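Local coordinates for class II aldolase/adducin domain protein (Pseudomonas syringae pv. phaseolicola 1448A, PDB 3OCR) that is of unproven function, but belongs to the class II aldolase/adducin family, whose members include metal-dependent aldolases and, through the adducin branch, probable actin-filament binders, at residues 144-155 / 228-239; 132-143 / 209-220. All coordinates share one frame; numbering follows the deposited sequence.

Overall arrangement
Both contacts lie on the same side of the chain's centre, with about 15 Å between their own centres, and they interlock along the sequence: 132-143 runs straight on into 144-155, while helix 199-219 is followed in the chain by helix 232-243. Contact 2 is the buried one, where helix 131-137 and the turn after it pack on the C-terminal half of helix 199-219. Contact 1 lies further out, its centre about 22 Å from that of the chain, and packs helix 232-243 against the short helix 148-151. The two join where His-149 packs on Tyr-211 and Phe-153 on Leu-209. Both reach the second subunit of the four-chain assembly, so this region helps build the oligomer.

Contact 1 (144-155 / 228-239); sequences LPISQHSIAFSG and VFPPREVIAKVE
Ile-151 is the bump here, and the hollow it fills is walled by Pro-230, Ile-235 and Val-238. Ile-235 CD1 sits in the crook between the two branches of Ile-151, touching CG1, CD1 and, at a tight 3.5 Å, CG2. That CG2, anti to the backbone N, also meets Val-238 CB at 3.6 Å, while Ile-151 CD1 goes on to Pro-230 CG, 3.8 Å away. The Ile-235 side chain crosses that of Ile-151 at about a right angle, and its CD1 also abuts Pro-145 CB. Alongside, Val-238 CG1 leans on the backbone of Ala-152. Pro-145 is the centre of an inverse gamma turn leading into helix 148-151, and the middle of helix 232-243 packs there, at the edge of the class II aldolase/adducin fold; Val-238 also packs on Gly-164 of the second subunit. Ahead of that helix, Phe-229 supplies a flat surface. Ile-146 CG2 sits over one ring face, offset toward the rim, in a CH-pi contact 4.0 Å from the centroid, whereas Pro-145 CD and Leu-144 CD2 meet the ring at its edge. Pro-145 O is buried against Pro-230 CD, with no polar partner in the model. Near the last residues of both segments, Glu-239 extends beyond CG and its OE2 accepts a hydrogen bond from Ser-154 OG; the modelled 2.5 Å is shorter than usual, its exact length doubtful.

Contact 2 (132-143 / 209-220); sequences DGIAVSAQKDGL and LEYACNIQIAAQ
Leu-209 opens the contact with its CD1 against CD2 of Leu-143, which reaches back from the turn after helix 131-137. The next residue, Glu-210, is held by Thr-130 through OE1, and its OE2 accepts a hydrogen bond from a water that in turn accepts one from Asp-132 N. Ala-212 CB touches Leu-143 CD1. Cys-213 then presses CB and SG against the Val-136 side chain. Asn-214 gives ND2 to Asp-132 OD2 (2.9 Å), on the anti side of the carboxylate; Asp-132 is a knob in the hole formed by Glu-210, Cys-213, Asn-214 and Ile-217. Gln-216, extended from a CG anti to the backbone N, gives one NE2 bond to Gln-139 OE1 (2.9 Å), bent at 133°, and a straighter one to Gly-142 O (3.0 Å), while its OE1 accepts from Leu-144 N. Ile-217 puts CD1 onto Ala-135 CB. Last comes Gln-220: its NE2 gives to Gln-139 OE1, and Gln-139 NE2 gives to Gln-220 OE1 at 2.8 Å, the two amides turned 55° against each other. Gln-139 OE1 is thus gripped from opposite faces of its plane by Gln-216 and Gln-220. Helix segments 132-137 and 209-219 cross at 67°, their axes 8.5 Å apart; the side chains of Leu-143 and Leu-209 touch Ile-186 and Val-184 of strand 184-187, Ala-212 touches helix 148-151, and Ile-217 meets Ser-221 of the third subunit.

Contact 1 (144-155 / 228-239)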
loop_
_atom_site.group_PDB
_atom_site.type_symbol
_atom_site.label_atom_id
_atom_site.label_comp_id
_atom_site.label_asym_id
_atom_site.label_seq_id
_atom_site.Cartn_x
_atom_site.Cartn_y
_atom_site.Cartn_z
ATOM N N LEU A 144 -10.707 -7.835 -17.466
ATOM C CA LEU A 144 -10.320 -7.481 -18.827
ATOM C C LEU A 144 -9.121 -8.334 -19.307
ATOM O O LEU A 144 -8.284 -8.729 -18.486
ATOM C CB LEU A 144 -9.999 -5.973 -18.871
ATOM C CG LEU A 144 -11.131 -4.993 -18.476
ATOM C CD1 LEU A 144 -10.578 -3.572 -18.312
ATOM C CD2 LEU A 144 -12.242 -4.965 -19.516
ATOM N N PRO A 145 -9.041 -8.636 -20.621
ATOM C CA PRO A 145 -7.885 -9.394 -21.122
ATOM C C PRO A 145 -6.685 -8.467 -21.486
ATOM O O PRO A 145 -6.392 -8.253 -22.658
ATOM C CB PRO A 145 -8.454 -10.110 -22.343
ATOM C CG PRO A 145 -9.504 -9.185 -22.890
ATOM C CD PRO A 145 -10.026 -8.365 -21.693
ATOM N N ILE A 146 -6.016 -7.910 -20.486
ATOM C CA ILE A 146 -5.000 -6.848 -20.751
ATOM C C ILE A 146 -3.644 -7.145 -20.130
ATOM O O ILE A 146 -2.725 -6.315 -20.179
ATOM C CB ILE A 146 -5.490 -5.431 -20.316
ATOM C CG1 ILE A 146 -6.076 -5.434 -18.895
ATOM C CG2 ILE A 146 -6.569 -4.932 -21.271
ATOM C CD1 ILE A 146 -5.035 -5.401 -17.801
ATOM N N SER A 147 -3.523 -8.320 -19.543
ATOM C CA SER A 147 -2.267 -8.751 -18.953
ATOM C C SER A 147 -2.127 -10.257 -19.115
ATOM O O SER A 147 -3.117 -10.966 -19.244
ATOM C CB SER A 147 -2.194 -8.369 -17.474
ATOM O OG SER A 147 -3.113 -9.137 -16.672
ATOM N N GLN A 148 -0.900 -10.773 -19.087
ATOM C CA GLN A 148 -0.718 -12.228 -19.123
ATOM C C GLN A 148 -1.547 -12.923 -18.031
ATOM O O GLN A 148 -2.137 -13.984 -18.245
ATOM C CB GLN A 148 0.744 -12.584 -18.950
ATOM C CG GLN A 148 1.005 -14.077 -18.979
ATOM C CD GLN A 148 2.436 -14.389 -19.340
ATOM O OE1 GLN A 148 3.228 -14.826 -18.481
ATOM N NE2 GLN A 148 2.790 -14.154 -20.602
ATOM N N HIS A 149 -1.571 -12.307 -16.859
ATOM C CA HIS A 149 -2.261 -12.849 -15.692
ATOM C C HIS A 149 -3.784 -12.936 -15.868
ATOM O O HIS A 149 -4.393 -13.944 -15.504
ATOM C CB HIS A 149 -1.890 -12.022 -14.457
ATOM C CG HIS A 149 -0.419 -11.999 -14.198
ATOM N ND1 HIS A 149 0.469 -11.335 -15.024
ATOM C CD2 HIS A 149 0.326 -12.592 -13.237
ATOM C CE1 HIS A 149 1.698 -11.508 -14.567
ATOM N NE2 HIS A 149 1.639 -12.261 -13.484
ATOM N N SER A 150 -4.398 -11.891 -16.427
ATOM C CA SER A 150 -5.834 -11.920 -16.677
ATOM C C SER A 150 -6.201 -12.783 -17.895
ATOM O O SER A 150 -7.248 -13.445 -17.882
ATOM C CB SER A 150 -6.398 -10.508 -16.860
ATOM O OG SER A 150 -5.760 -9.852 -17.930
ATOM N N ILE A 151 -5.358 -12.749 -18.940
ATOM C CA ILE A 151 -5.637 -13.439 -20.215
ATOM C C ILE A 151 -5.626 -14.951 -19.984
ATOM O O ILE A 151 -6.390 -15.692 -20.608
ATOM C CB ILE A 151 -4.642 -12.981 -21.345
ATOM C CG1 ILE A 151 -4.872 -11.520 -21.695
ATOM C CG2 ILE A 151 -4.735 -13.838 -22.625
ATOM C CD1 ILE A 151 -3.690 -10.850 -22.492
ATOM N N ALA A 152 -4.798 -15.399 -19.038
ATOM C CA ALA A 152 -4.777 -16.792 -18.630
ATOM C C ALA A 152 -6.137 -17.310 -18.092
ATOM O O ALA A 152 -6.415 -18.515 -18.145
ATOM C CB ALA A 152 -3.646 -17.011 -17.582
ATOM N N PHE A 153 -6.975 -16.406 -17.574
ATOM C CA PHE A 153 -8.354 -16.749 -17.159
ATOM C C PHE A 153 -9.406 -16.678 -18.279
ATOM O O PHE A 153 -10.593 -16.911 -18.031
ATOM C CB PHE A 153 -8.779 -15.848 -15.984
ATOM C CG PHE A 153 -8.146 -16.265 -14.682
ATOM C CD1 PHE A 153 -7.002 -15.628 -14.212
ATOM C CD2 PHE A 153 -8.657 -17.340 -13.977
ATOM C CE1 PHE A 153 -6.389 -16.058 -13.005
ATOM C CE2 PHE A 153 -8.068 -17.760 -12.770
ATOM C CZ PHE A 153 -6.942 -17.109 -12.303
ATOM N N SER A 154 -8.993 -16.369 -19.503
ATOM C CA SER A 154 -9.985 -16.225 -20.569
ATOM C C SER A 154 -10.733 -17.548 -20.765
ATOM O O SER A 154 -10.110 -18.608 -20.910
ATOM C CB SER A 154 -9.328 -15.774 -21.870
ATOM O OG SER A 154 -10.293 -15.705 -22.916
ATOM N N GLY A 155 -12.064 -17.478 -20.725
ATOM C CA GLY A 155 -12.922 -18.646 -20.860
ATOM C C GLY A 155 -12.974 -19.544 -19.621
ATOM O O GLY A 155 -13.559 -20.628 -19.678
ATOM N N VAL A 228 -4.382 -1.313 -23.962
ATOM C CA VAL A 228 -4.080 -2.137 -25.147
ATOM C C VAL A 228 -4.651 -3.534 -24.939
ATOM O O VAL A 228 -4.279 -4.247 -23.998
ATOM C CB VAL A 228 -2.552 -2.297 -25.427
ATOM C CG1 VAL A 228 -2.317 -3.217 -26.617
ATOM C CG2 VAL A 228 -1.905 -0.992 -25.680
ATOM N N PHE A 229 -5.534 -3.922 -25.853
ATOM C CA PHE A 229 -6.099 -5.266 -25.882
ATOM C C PHE A 229 -5.365 -6.069 -26.957
ATOM O O PHE A 229 -5.512 -5.765 -28.160
ATOM C CB PHE A 229 -7.601 -5.190 -26.224
ATOM C CG PHE A 229 -8.444 -4.547 -25.149
ATOM C CD1 PHE A 229 -9.151 -5.335 -24.245
ATOM C CD2 PHE A 229 -8.526 -3.159 -25.037
ATOM C CE1 PHE A 229 -9.923 -4.741 -23.239
ATOM C CE2 PHE A 229 -9.299 -2.561 -24.031
ATOM C CZ PHE A 229 -9.997 -3.348 -23.137
ATOM N N PRO A 230 -4.567 -7.082 -26.545
ATOM C CA PRO A 230 -3.938 -7.966 -27.536
ATOM C C PRO A 230 -4.989 -8.595 -28.457
ATOM O O PRO A 230 -6.162 -8.695 -28.073
ATOM C CB PRO A 230 -3.287 -9.057 -26.665
ATOM C CG PRO A 230 -3.068 -8.404 -25.352
ATOM C CD PRO A 230 -4.245 -7.507 -25.162
ATOM N N PRO A 231 -4.581 -9.028 -29.665
ATOM C CA PRO A 231 -5.559 -9.528 -30.624
ATOM C C PRO A 231 -6.180 -10.818 -30.120
ATOM O O PRO A 231 -5.619 -11.484 -29.229
ATOM C CB PRO A 231 -4.732 -9.779 -31.896
ATOM C CG PRO A 231 -3.407 -9.175 -31.653
ATOM C CD PRO A 231 -3.207 -9.149 -30.177
ATOM N N ARG A 232 -7.352 -11.126 -30.656
ATOM C CA ARG A 232 -8.132 -12.302 -30.257
ATOM C C ARG A 232 -7.329 -13.606 -30.367
ATOM O O ARG A 232 -7.404 -14.455 -29.468
ATOM C CB ARG A 232 -9.432 -12.375 -31.078
ATOM C CG ARG A 232 -10.433 -11.263 -30.734
ATOM C CD ARG A 232 -11.498 -11.739 -29.727
ATOM N NE ARG A 232 -12.050 -10.673 -28.878
ATOM C CZ ARG A 232 -12.956 -9.766 -29.257
ATOM N NH1 ARG A 232 -13.443 -9.741 -30.497
ATOM N NH2 ARG A 232 -13.370 -8.857 -28.380
ATOM N N GLU A 233 -6.568 -13.749 -31.454
ATOM C CA GLU A 233 -5.736 -14.937 -31.679
ATOM C C GLU A 233 -4.733 -15.142 -30.545
ATOM O O GLU A 233 -4.492 -16.276 -30.118
ATOM C CB GLU A 233 -5.002 -14.835 -33.011
ATOM C CG GLU A 233 -5.863 -14.275 -34.141
ATOM C CD GLU A 233 -5.858 -12.766 -34.156
ATOM O OE1 GLU A 233 -4.888 -12.195 -34.702
ATOM O OE2 GLU A 233 -6.810 -12.155 -33.621
ATOM N N VAL A 234 -4.166 -14.039 -30.056
ATOM C CA VAL A 234 -3.180 -14.096 -28.961
ATOM C C VAL A 234 -3.839 -14.560 -27.661
ATOM O O VAL A 234 -3.273 -15.377 -26.925
ATOM C CB VAL A 234 -2.452 -12.746 -28.779
ATOM C CG1 VAL A 234 -1.545 -12.775 -27.543
ATOM C CG2 VAL A 234 -1.667 -12.398 -30.040
ATOM N N ILE A 235 -5.034 -14.033 -27.386
ATOM C CA ILE A 235 -5.847 -14.466 -26.237
ATOM C C ILE A 235 -6.103 -15.972 -26.370
ATOM O O ILE A 235 -5.841 -16.741 -25.427
ATOM C CB ILE A 235 -7.206 -13.684 -26.155
ATOM C CG1 ILE A 235 -6.990 -12.162 -26.071
ATOM C CG2 ILE A 235 -8.130 -14.217 -25.037
ATOM C CD1 ILE A 235 -6.085 -11.758 -25.031
ATOM N N ALA A 236 -6.564 -16.372 -27.554
ATOM C CA ALA A 236 -6.827 -17.796 -27.876
ATOM C C ALA A 236 -5.636 -18.719 -27.636
ATOM O O ALA A 236 -5.797 -19.785 -27.042
ATOM C CB ALA A 236 -7.304 -17.948 -29.289
ATOM N N LYS A 237 -4.460 -18.291 -28.088
ATOM C CA LYS A 237 -3.203 -18.992 -27.815
ATOM C C LYS A 237 -2.955 -19.176 -26.310
ATOM O O LYS A 237 -2.601 -20.264 -25.869
ATOM C CB LYS A 237 -2.018 -18.280 -28.503
ATOM C CG LYS A 237 -0.626 -18.958 -28.308
ATOM C CD LYS A 237 0.364 -18.711 -29.490
ATOM C CE LYS A 237 1.879 -18.765 -29.073
ATOM N NZ LYS A 237 2.345 -17.689 -28.039
ATOM N N VAL A 238 -3.133 -18.116 -25.526
ATOM C CA VAL A 238 -2.909 -18.210 -24.089
ATOM C C VAL A 238 -3.906 -19.179 -23.446
ATOM O O VAL A 238 -3.553 -19.923 -22.499
ATOM C CB VAL A 238 -2.907 -16.828 -23.416
ATOM C CG1 VAL A 238 -2.832 -16.959 -21.871
ATOM C CG2 VAL A 238 -1.719 -16.000 -23.930
ATOM N N GLU A 239 -5.134 -19.182 -23.976
ATOM C CA GLU A 239 -6.185 -20.101 -23.535
ATOM C C GLU A 239 -5.729 -21.540 -23.736
ATOM O O GLU A 239 -5.929 -22.375 -22.868
ATOM C CB GLU A 239 -7.499 -19.883 -24.303
ATOM C CG GLU A 239 -8.207 -18.573 -24.013
ATOM C CD GLU A 239 -9.614 -18.505 -24.609
ATOM O OE1 GLU A 239 -10.184 -19.557 -24.973
ATOM O OE2 GLU A 239 -10.157 -17.387 -24.695
#

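Contact 2 (132-143 / 209-220)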
loop_
_atom_site.group_PDB
_atom_site.type_symbol
_atom_site.label_atom_id
_atom_site.label_comp_id
_atom_site.label_asym_id
_atom_site.label_seq_id
_atom_site.Cartn_x
_atom_site.Cartn_y
_atom_site.Cartn_z
ATOM N N ASP A 132 -9.337 -5.305 -4.406
ATOM C CA ASP A 132 -9.282 -5.316 -5.874
ATOM C C ASP A 132 -10.172 -6.382 -6.537
ATOM O O ASP A 132 -10.709 -6.158 -7.640
ATOM C CB ASP A 132 -7.834 -5.392 -6.362
ATOM C CG ASP A 132 -7.016 -4.159 -5.966
ATOM O OD1 ASP A 132 -7.598 -3.094 -5.638
ATOM O OD2 ASP A 132 -5.778 -4.277 -5.938
ATOM N N GLY A 133 -10.360 -7.503 -5.864
ATOM C CA GLY A 133 -11.351 -8.536 -6.293
ATOM C C GLY A 133 -12.784 -7.998 -6.350
ATOM O O GLY A 133 -13.501 -8.152 -7.375
ATOM N N ILE A 134 -13.211 -7.322 -5.279
ATOM C CA ILE A 134 -14.524 -6.684 -5.271
ATOM C C ILE A 134 -14.575 -5.571 -6.323
ATOM O O ILE A 134 -15.553 -5.440 -7.041
ATOM C CB ILE A 134 -14.901 -6.168 -3.879
ATOM C CG1 ILE A 134 -14.857 -7.319 -2.851
ATOM C CG2 ILE A 134 -16.252 -5.478 -3.898
ATOM C CD1 ILE A 134 -15.038 -6.845 -1.454
ATOM N N ALA A 135 -13.489 -4.799 -6.446
ATOM C CA ALA A 135 -13.443 -3.707 -7.407
ATOM C C ALA A 135 -13.677 -4.206 -8.837
ATOM O O ALA A 135 -14.513 -3.655 -9.615
ATOM C CB ALA A 135 -12.080 -2.969 -7.290
ATOM N N VAL A 136 -12.926 -5.234 -9.210
ATOM C CA VAL A 136 -13.168 -5.861 -10.522
ATOM C C VAL A 136 -14.588 -6.430 -10.628
ATOM O O VAL A 136 -15.250 -6.264 -11.687
ATOM C CB VAL A 136 -12.097 -6.922 -10.915
ATOM C CG1 VAL A 136 -12.490 -7.566 -12.252
ATOM C CG2 VAL A 136 -10.694 -6.273 -11.058
ATOM N N SER A 137 -15.055 -7.078 -9.557
ATOM C CA SER A 137 -16.452 -7.536 -9.480
ATOM C C SER A 137 -17.450 -6.429 -9.827
ATOM O O SER A 137 -18.482 -6.705 -10.432
ATOM C CB SER A 137 -16.801 -8.064 -8.090
ATOM O OG SER A 137 -15.812 -8.959 -7.608
ATOM N N ALA A 138 -17.148 -5.197 -9.411
ATOM C CA ALA A 138 -18.098 -4.081 -9.508
ATOM C C ALA A 138 -18.156 -3.420 -10.886
ATOM O O ALA A 138 -18.903 -2.446 -11.080
ATOM C CB ALA A 138 -17.782 -3.041 -8.442
ATOM N N GLN A 139 -17.375 -3.924 -11.844
ATOM C CA GLN A 139 -17.283 -3.293 -13.176
ATOM C C GLN A 139 -18.019 -4.067 -14.283
ATOM O O GLN A 139 -17.928 -5.301 -14.343
ATOM C CB GLN A 139 -15.802 -3.097 -13.567
ATOM C CG GLN A 139 -15.013 -2.267 -12.543
ATOM C CD GLN A 139 -13.540 -2.133 -12.865
ATOM O OE1 GLN A 139 -13.004 -2.782 -13.781
ATOM N NE2 GLN A 139 -12.860 -1.339 -12.062
ATOM N N LYS A 140 -18.674 -3.334 -15.199
ATOM C CA LYS A 140 -19.491 -3.938 -16.245
ATOM C C LYS A 140 -18.795 -5.046 -16.998
ATOM O O LYS A 140 -19.345 -6.141 -17.159
ATOM C CB LYS A 140 -19.993 -2.871 -17.258
ATOM C CG LYS A 140 -20.889 -1.836 -16.637
ATOM C CD LYS A 140 -21.385 -0.837 -17.717
ATOM C CE LYS A 140 -22.099 0.359 -17.073
ATOM N NZ LYS A 140 -23.140 -0.057 -16.058
ATOM N N ASP A 141 -17.583 -4.770 -17.461
ATOM C CA ASP A 141 -16.853 -5.721 -18.276
ATOM C C ASP A 141 -16.014 -6.671 -17.424
ATOM O O ASP A 141 -15.262 -7.489 -17.955
ATOM C CB ASP A 141 -15.967 -4.978 -19.265
ATOM C CG ASP A 141 -16.777 -4.218 -20.336
ATOM O OD1 ASP A 141 -17.918 -4.623 -20.630
ATOM O OD2 ASP A 141 -16.258 -3.221 -20.873
ATOM N N GLY A 142 -16.120 -6.566 -16.110
ATOM C CA GLY A 142 -15.419 -7.504 -15.232
ATOM C C GLY A 142 -13.943 -7.586 -15.562
ATOM O O GLY A 142 -13.305 -6.569 -15.814
ATOM N N LEU A 143 -13.391 -8.794 -15.556
ATOM C CA LEU A 143 -11.942 -8.963 -15.719
ATOM C C LEU A 143 -11.535 -8.839 -17.179
ATOM O O LEU A 143 -11.925 -9.645 -18.003
ATOM C CB LEU A 143 -11.478 -10.305 -15.134
ATOM C CG LEU A 143 -9.974 -10.583 -15.113
ATOM C CD1 LEU A 143 -9.234 -9.814 -14.029
ATOM C CD2 LEU A 143 -9.715 -12.092 -14.989
ATOM N N LEU A 209 -5.842 -15.080 -9.569
ATOM C CA LEU A 209 -6.972 -14.222 -9.884
ATOM C C LEU A 209 -6.842 -12.895 -9.126
ATOM O O LEU A 209 -7.125 -11.833 -9.677
ATOM C CB LEU A 209 -8.302 -14.905 -9.543
ATOM C CG LEU A 209 -9.576 -14.153 -9.971
ATOM C CD1 LEU A 209 -9.570 -13.865 -11.494
ATOM C CD2 LEU A 209 -10.868 -14.878 -9.512
ATOM N N GLU A 210 -6.413 -12.978 -7.870
ATOM C CA GLU A 210 -6.289 -11.819 -7.011
ATOM C C GLU A 210 -5.208 -10.897 -7.611
ATOM O O GLU A 210 -5.403 -9.664 -7.717
ATOM C CB GLU A 210 -5.837 -12.263 -5.599
ATOM C CG GLU A 210 -5.449 -11.074 -4.715
ATOM C CD GLU A 210 -6.621 -10.147 -4.422
ATOM O OE1 GLU A 210 -7.788 -10.639 -4.383
ATOM O OE2 GLU A 210 -6.365 -8.930 -4.227
ATOM N N TYR A 211 -4.103 -11.491 -8.056
ATOM C CA TYR A 211 -3.070 -10.697 -8.725
ATOM C C TYR A 211 -3.564 -10.068 -10.032
ATOM O O TYR A 211 -3.273 -8.910 -10.308
ATOM C CB TYR A 211 -1.822 -11.507 -8.992
ATOM C CG TYR A 211 -0.573 -10.622 -9.167
ATOM C CD1 TYR A 211 -0.361 -9.496 -8.353
ATOM C CD2 TYR A 211 0.384 -10.917 -10.126
ATOM C CE1 TYR A 211 0.791 -8.689 -8.501
ATOM C CE2 TYR A 211 1.535 -10.131 -10.276
ATOM C CZ TYR A 211 1.736 -9.031 -9.460
ATOM O OH TYR A 211 2.866 -8.260 -9.619
ATOM N N ALA A 212 -4.255 -10.845 -10.844
ATOM C CA ALA A 212 -4.841 -10.288 -12.087
ATOM C C ALA A 212 -5.694 -9.068 -11.746
ATOM O O ALA A 212 -5.595 -8.048 -12.416
ATOM C CB ALA A 212 -5.647 -11.349 -12.837
ATOM N N CYS A 213 -6.497 -9.143 -10.683
ATOM C CA CYS A 213 -7.285 -7.992 -10.279
ATOM C C CYS A 213 -6.439 -6.812 -9.801
ATOM O O CYS A 213 -6.746 -5.702 -10.178
ATOM C CB CYS A 213 -8.358 -8.322 -9.232
ATOM S SG CYS A 213 -9.573 -9.557 -9.748
ATOM N N ASN A 214 -5.414 -7.042 -8.965
ATOM C CA ASN A 214 -4.504 -5.962 -8.572
ATOM C C ASN A 214 -3.997 -5.162 -9.794
ATOM O O ASN A 214 -3.924 -3.917 -9.797
ATOM C CB ASN A 214 -3.238 -6.512 -7.884
ATOM C CG ASN A 214 -3.500 -7.281 -6.590
ATOM O OD1 ASN A 214 -2.733 -8.204 -6.266
ATOM N ND2 ASN A 214 -4.493 -6.862 -5.799
ATOM N N ILE A 215 -3.588 -5.903 -10.804
ATOM C CA ILE A 215 -2.944 -5.358 -11.943
ATOM C C ILE A 215 -4.015 -4.560 -12.715
ATOM O O ILE A 215 -3.725 -3.481 -13.226
ATOM C CB ILE A 215 -2.405 -6.500 -12.876
ATOM C CG1 ILE A 215 -1.133 -7.135 -12.318
ATOM C CG2 ILE A 215 -2.173 -5.955 -14.290
ATOM C CD1 ILE A 215 -0.899 -8.561 -12.873
ATOM N N GLN A 216 -5.232 -5.078 -12.777
ATOM C CA GLN A 216 -6.302 -4.384 -13.594
ATOM C C GLN A 216 -6.631 -2.983 -13.051
ATOM O O GLN A 216 -6.852 -2.027 -13.818
ATOM C CB GLN A 216 -7.606 -5.158 -13.564
ATOM C CG GLN A 216 -8.759 -4.405 -14.431
ATOM C CD GLN A 216 -9.912 -5.334 -14.778
ATOM O OE1 GLN A 216 -9.697 -6.470 -15.205
ATOM N NE2 GLN A 216 -11.133 -4.868 -14.590
ATOM N N ILE A 217 -6.721 -2.898 -11.728
ATOM C CA ILE A 217 -7.091 -1.665 -11.050
ATOM C C ILE A 217 -6.025 -0.588 -11.355
ATOM O O ILE A 217 -6.376 0.535 -11.702
ATOM C CB ILE A 217 -7.261 -1.866 -9.512
ATOM C CG1 ILE A 217 -8.443 -2.798 -9.198
ATOM C CG2 ILE A 217 -7.485 -0.499 -8.768
ATOM C CD1 ILE A 217 -9.716 -2.520 -10.034
ATOM N N ALA A 218 -4.746 -0.969 -11.277
ATOM C CA ALA A 218 -3.631 -0.052 -11.689
ATOM C C ALA A 218 -3.695 0.306 -13.180
ATOM O O ALA A 218 -3.657 1.511 -13.560
ATOM C CB ALA A 218 -2.291 -0.668 -11.351
ATOM N N ALA A 219 -3.818 -0.723 -14.025
ATOM C CA ALA A 219 -3.793 -0.567 -15.503
ATOM C C ALA A 219 -4.803 0.437 -16.004
ATOM O O ALA A 219 -4.513 1.288 -16.894
ATOM C CB ALA A 219 -4.029 -1.951 -16.198
ATOM N N GLN A 220 -5.990 0.353 -15.418
ATOM C CA GLN A 220 -7.132 1.139 -15.879
ATOM C C GLN A 220 -7.230 2.549 -15.223
ATOM O O GLN A 220 -8.212 3.285 -15.451
ATOM C CB GLN A 220 -8.424 0.324 -15.692
ATOM C CG GLN A 220 -8.947 0.372 -14.262
ATOM C CD GLN A 220 -9.990 -0.716 -13.945
ATOM O OE1 GLN A 220 -10.123 -1.101 -12.784
ATOM N NE2 GLN A 220 -10.734 -1.184 -14.956
HETATM O O HOH W 1 -6.981 -6.486 -3.238
#